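Local coordinates for protein ebony (PDB 6DYM) that probably forms the peptide bond between beta-alanine and biogenic amines such as dopamine, using its atypical C-terminal condensation domain, at residues L2-H13 with V56-T67. Sequence-based numbering, arbitrary orientation.
Sequences LKMEAVPLRLEH and VERDLSFVVYDT
V63 lays CG2 over one face of the H13 imidazole, a CH-pi contact 4.0 Å from the ring centroid, while Y65 OH, P8 O and L9 CA sit at the ring's edge. The setting is the antiparallel edge pair of a seven-stranded mixed sheet whose order is consistent with a GNAT-like fold: border strand 4-8 meets strand 62-66 after a long, largely helical connection. The imidazole illustrates how two polar partners can fix a ring's rotation: NE2 and Y65 OH share a hydrogen bond of 3.0 Å, and ND1 accepts the R10 backbone N-H from a position tilted out of the ring plane. An alanine at H13 is likely to leave Y65 OH and R10 N without these mates and V63 CG2 without the ring face it rests on. V7 CG2 lies 3.6 Å from Y65 CD2; with Y65 CG anti to its carbonyl carbon (chi1 -82°), the ring swings toward V7. The backbone ladder includes the hydrogen-bonded pairs E5-Y65 and V7-V63; V7 N bonds to V63 O at 2.9 Å. Past the strand, L9 divides its branches: CD1 meets V63 CG1, whereas CD2 packs on S61 CB and V56 CG2, joining the strand to helix 41-58, where W52 and L55 also receive it. At the far end a water accepts from K3 N and donates to D66 OD1 at 2.7 Å, the same oxygen that N68 N binds.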
loop_
_atom_site.group_PDB
_atom_site.type_symbol
_atom_site.label_atom_id
_atom_site.label_comp_id
_atom_site.label_asym_id
_atom_site.label_seq_id
_atom_site.Cartn_x
_atom_site.Cartn_y
_atom_site.Cartn_z
ATOM N N LEU A 2 1.907 5.548 -23.109
ATOM C CA LEU A 2 2.899 5.181 -22.106
ATOM C C LEU A 2 3.190 3.686 -22.191
ATOM O O LEU A 2 2.275 2.863 -22.092
ATOM C CB LEU A 2 2.401 5.558 -20.713
ATOM C CG LEU A 2 3.372 5.344 -19.551
ATOM C CD1 LEU A 2 4.684 6.066 -19.796
ATOM C CD2 LEU A 2 2.735 5.810 -18.249
ATOM N N LYS A 3 4.458 3.334 -22.377
ATOM C CA LYS A 3 4.889 1.944 -22.449
ATOM C C LYS A 3 5.640 1.594 -21.172
ATOM O O LYS A 3 6.571 2.305 -20.784
ATOM C CB LYS A 3 5.774 1.706 -23.675
ATOM C CG LYS A 3 5.111 2.063 -24.994
ATOM C CD LYS A 3 4.179 0.961 -25.470
ATOM C CE LYS A 3 3.980 1.034 -26.975
ATOM N NZ LYS A 3 3.504 -0.257 -27.541
ATOM N N MET A 4 5.244 0.498 -20.528
ATOM C CA MET A 4 5.718 0.182 -19.191
ATOM C C MET A 4 6.215 -1.253 -19.109
ATOM O O MET A 4 5.789 -2.129 -19.864
ATOM C CB MET A 4 4.617 0.398 -18.145
ATOM C CG MET A 4 4.366 1.856 -17.813
ATOM S SD MET A 4 2.827 2.068 -16.905
ATOM C CE MET A 4 1.629 1.684 -18.177
ATOM N N GLU A 5 7.109 -1.486 -18.152
ATOM C CA GLU A 5 7.613 -2.822 -17.875
ATOM C C GLU A 5 7.775 -2.999 -16.373
ATOM O O GLU A 5 8.305 -2.113 -15.696
ATOM C CB GLU A 5 8.946 -3.067 -18.578
ATOM C CG GLU A 5 9.564 -4.409 -18.252
ATOM C CD GLU A 5 10.943 -4.577 -18.862
ATOM O OE1 GLU A 5 11.470 -3.594 -19.431
ATOM O OE2 GLU A 5 11.501 -5.689 -18.765
ATOM N N ALA A 6 7.327 -4.142 -15.863
ATOM C CA ALA A 6 7.460 -4.474 -14.451
ATOM C C ALA A 6 8.754 -5.243 -14.229
ATOM O O ALA A 6 8.994 -6.263 -14.879
ATOM C CB ALA A 6 6.267 -5.304 -13.976
ATOM N N VAL A 7 9.576 -4.757 -13.305
ATOM C CA VAL A 7 10.885 -5.342 -13.028
ATOM C C VAL A 7 10.960 -5.698 -11.547
ATOM O O VAL A 7 10.629 -4.857 -10.699
ATOM C CB VAL A 7 12.008 -4.373 -13.430
ATOM C CG1 VAL A 7 13.340 -4.821 -12.856
ATOM C CG2 VAL A 7 12.081 -4.251 -14.948
ATOM N N PRO A 8 11.378 -6.917 -11.185
ATOM C CA PRO A 8 11.498 -7.256 -9.761
ATOM C C PRO A 8 12.399 -6.274 -9.028
ATOM O O PRO A 8 13.362 -5.739 -9.582
ATOM C CB PRO A 8 12.102 -8.666 -9.778
ATOM C CG PRO A 8 11.707 -9.229 -11.093
ATOM C CD PRO A 8 11.683 -8.066 -12.056
ATOM N N LEU A 9 12.054 -6.036 -7.767
ATOM C CA LEU A 9 12.789 -5.102 -6.929
ATOM C C LEU A 9 14.232 -5.558 -6.749
ATOM O O LEU A 9 14.496 -6.730 -6.463
ATOM C CB LEU A 9 12.095 -4.990 -5.571
ATOM C CG LEU A 9 12.205 -3.677 -4.807
ATOM C CD1 LEU A 9 11.559 -2.546 -5.583
ATOM C CD2 LEU A 9 11.563 -3.828 -3.441
ATOM N N ARG A 10 15.168 -4.624 -6.919
ATOM C CA ARG A 10 16.586 -4.864 -6.699
ATOM C C ARG A 10 17.085 -3.991 -5.556
ATOM O O ARG A 10 16.460 -2.991 -5.192
ATOM C CB ARG A 10 17.413 -4.566 -7.955
ATOM C CG ARG A 10 17.174 -5.504 -9.114
ATOM C CD ARG A 10 18.083 -5.150 -10.280
ATOM N NE ARG A 10 17.366 -5.158 -11.554
ATOM C CZ ARG A 10 17.221 -4.095 -12.342
ATOM N NH1 ARG A 10 17.747 -2.927 -11.994
ATOM N NH2 ARG A 10 16.555 -4.201 -13.484
ATOM N N LEU A 11 18.241 -4.371 -5.002
ATOM C CA LEU A 11 18.790 -3.635 -3.865
ATOM C C LEU A 11 19.075 -2.181 -4.225
ATOM O O LEU A 11 18.861 -1.277 -3.409
ATOM C CB LEU A 11 20.061 -4.322 -3.365
ATOM C CG LEU A 11 19.879 -5.521 -2.430
ATOM C CD1 LEU A 11 21.220 -5.952 -1.850
ATOM C CD2 LEU A 11 18.892 -5.216 -1.314
ATOM N N GLU A 12 19.538 -1.931 -5.448
ATOM C CA GLU A 12 19.928 -0.589 -5.864
ATOM C C GLU A 12 18.746 0.314 -6.197
ATOM O O GLU A 12 18.964 1.481 -6.549
ATOM C CB GLU A 12 20.873 -0.678 -7.065
ATOM C CG GLU A 12 20.184 -0.958 -8.391
ATOM C CD GLU A 12 20.374 -2.394 -8.841
ATOM O OE1 GLU A 12 20.654 -3.256 -7.975
ATOM O OE2 GLU A 12 20.247 -2.662 -10.056
ATOM N N HIS A 13 17.513 -0.184 -6.094
ATOM C CA HIS A 13 16.319 0.615 -6.344
ATOM C C HIS A 13 15.895 1.444 -5.139
ATOM O O HIS A 13 14.866 2.127 -5.214
ATOM C CB HIS A 13 15.152 -0.291 -6.748
ATOM C CG HIS A 13 15.258 -0.849 -8.134
ATOM N ND1 HIS A 13 14.818 -2.114 -8.459
ATOM C CD2 HIS A 13 15.745 -0.314 -9.279
ATOM C CE1 HIS A 13 15.026 -2.335 -9.745
ATOM N NE2 HIS A 13 15.591 -1.259 -10.264
ATOM N N VAL A 56 13.379 -6.735 -0.634
ATOM C CA VAL A 56 13.955 -7.212 -1.888
ATOM C C VAL A 56 14.078 -8.733 -1.883
ATOM O O VAL A 56 13.830 -9.393 -2.901
ATOM C CB VAL A 56 15.314 -6.532 -2.141
ATOM C CG1 VAL A 56 16.024 -7.162 -3.331
ATOM C CG2 VAL A 56 15.128 -5.042 -2.365
ATOM N N GLU A 57 14.442 -9.321 -0.739
ATOM C CA GLU A 57 14.733 -10.754 -0.716
ATOM C C GLU A 57 13.469 -11.607 -0.822
ATOM O O GLU A 57 13.513 -12.700 -1.400
ATOM C CB GLU A 57 15.524 -11.103 0.547
ATOM C CG GLU A 57 16.903 -10.438 0.588
ATOM C CD GLU A 57 17.985 -11.320 1.186
ATOM O OE1 GLU A 57 17.774 -11.861 2.292
ATOM O OE2 GLU A 57 19.050 -11.467 0.548
ATOM N N ARG A 58 12.337 -11.136 -0.290
ATOM C CA ARG A 58 11.096 -11.895 -0.428
ATOM C C ARG A 58 10.644 -12.022 -1.880
ATOM O O ARG A 58 9.880 -12.941 -2.195
ATOM C CB ARG A 58 9.990 -11.254 0.408
ATOM C CG ARG A 58 10.277 -11.260 1.894
ATOM C CD ARG A 58 10.339 -12.676 2.436
ATOM N NE ARG A 58 10.487 -12.669 3.887
ATOM C CZ ARG A 58 11.033 -13.654 4.591
ATOM N NH1 ARG A 58 11.487 -14.741 3.979
ATOM N NH2 ARG A 58 11.123 -13.551 5.911
ATOM N N ASP A 59 11.088 -11.120 -2.759
ATOM C CA ASP A 59 10.856 -11.221 -4.206
ATOM C C ASP A 59 9.367 -11.205 -4.559
ATOM O O ASP A 59 8.907 -11.953 -5.424
ATOM C CB ASP A 59 11.540 -12.466 -4.785
ATOM C CG ASP A 59 11.713 -12.390 -6.296
ATOM O OD1 ASP A 59 12.048 -11.300 -6.811
ATOM O OD2 ASP A 59 11.513 -13.419 -6.972
ATOM N N LEU A 60 8.604 -10.338 -3.896
ATOM C CA LEU A 60 7.189 -10.168 -4.203
ATOM C C LEU A 60 6.856 -8.765 -4.684
ATOM O O LEU A 60 5.710 -8.517 -5.083
ATOM C CB LEU A 60 6.326 -10.503 -2.979
ATOM C CG LEU A 60 6.454 -11.912 -2.395
ATOM C CD1 LEU A 60 5.680 -12.008 -1.089
ATOM C CD2 LEU A 60 5.967 -12.959 -3.388
ATOM N N SER A 61 7.816 -7.845 -4.664
ATOM C CA SER A 61 7.604 -6.457 -5.032
ATOM C C SER A 61 8.271 -6.169 -6.369
ATOM O O SER A 61 9.103 -6.943 -6.851
ATOM C CB SER A 61 8.147 -5.523 -3.948
ATOM O OG SER A 61 7.671 -5.908 -2.668
ATOM N N PHE A 62 7.895 -5.043 -6.975
ATOM C CA PHE A 62 8.446 -4.689 -8.276
ATOM C C PHE A 62 8.400 -3.181 -8.468
ATOM O O PHE A 62 7.720 -2.458 -7.735
ATOM C CB PHE A 62 7.710 -5.406 -9.423
ATOM C CG PHE A 62 6.227 -5.110 -9.502
ATOM C CD1 PHE A 62 5.761 -3.980 -10.160
ATOM C CD2 PHE A 62 5.302 -5.985 -8.953
ATOM C CE1 PHE A 62 4.407 -3.715 -10.244
ATOM C CE2 PHE A 62 3.947 -5.729 -9.036
ATOM C CZ PHE A 62 3.497 -4.592 -9.687
ATOM N N VAL A 63 9.158 -2.716 -9.457
ATOM C CA VAL A 63 9.103 -1.339 -9.923
ATOM C C VAL A 63 8.574 -1.343 -11.353
ATOM O O VAL A 63 8.637 -2.347 -12.069
ATOM C CB VAL A 63 10.479 -0.638 -9.849
ATOM C CG1 VAL A 63 10.905 -0.431 -8.406
ATOM C CG2 VAL A 63 11.533 -1.449 -10.601
ATOM N N VAL A 64 8.043 -0.200 -11.775
ATOM C CA VAL A 64 7.529 -0.035 -13.129
ATOM C C VAL A 64 8.418 0.965 -13.851
ATOM O O VAL A 64 8.584 2.103 -13.393
ATOM C CB VAL A 64 6.064 0.426 -13.139
ATOM C CG1 VAL A 64 5.605 0.689 -14.571
ATOM C CG2 VAL A 64 5.187 -0.618 -12.484
ATOM N N TYR A 65 8.979 0.542 -14.978
ATOM C CA TYR A 65 9.798 1.393 -15.825
ATOM C C TYR A 65 8.954 1.980 -16.949
ATOM O O TYR A 65 8.120 1.287 -17.539
ATOM C CB TYR A 65 10.966 0.599 -16.422
ATOM C CG TYR A 65 12.162 0.446 -15.498
ATOM C CD1 TYR A 65 13.176 1.398 -15.474
ATOM C CD2 TYR A 65 12.279 -0.658 -14.661
ATOM C CE1 TYR A 65 14.269 1.260 -14.633
ATOM C CE2 TYR A 65 13.370 -0.805 -13.816
ATOM C CZ TYR A 65 14.361 0.157 -13.807
ATOM O OH TYR A 65 15.447 0.018 -12.972
ATOM N N ASP A 66 9.162 3.263 -17.231
ATOM C CA ASP A 66 8.776 3.842 -18.516
ATOM C C ASP A 66 9.823 3.365 -19.514
ATOM O O ASP A 66 10.962 3.834 -19.499
ATOM C CB ASP A 66 8.716 5.366 -18.431
ATOM C CG ASP A 66 8.259 6.031 -19.739
ATOM O OD1 ASP A 66 8.315 5.404 -20.821
ATOM O OD2 ASP A 66 7.852 7.208 -19.680
ATOM N N THR A 67 9.447 2.409 -20.371
ATOM C CA THR A 67 10.418 1.824 -21.290
ATOM C C THR A 67 10.937 2.835 -22.302
ATOM O O THR A 67 12.037 2.651 -22.834
ATOM C CB THR A 67 9.816 0.621 -22.020
ATOM O OG1 THR A 67 8.734 1.055 -22.852
ATOM C CG2 THR A 67 9.305 -0.411 -21.020
HETATM O O HOH W 1 6.556 5.170 -22.880
HETATM O O HOH W 2 12.631 -8.715 -5.740
#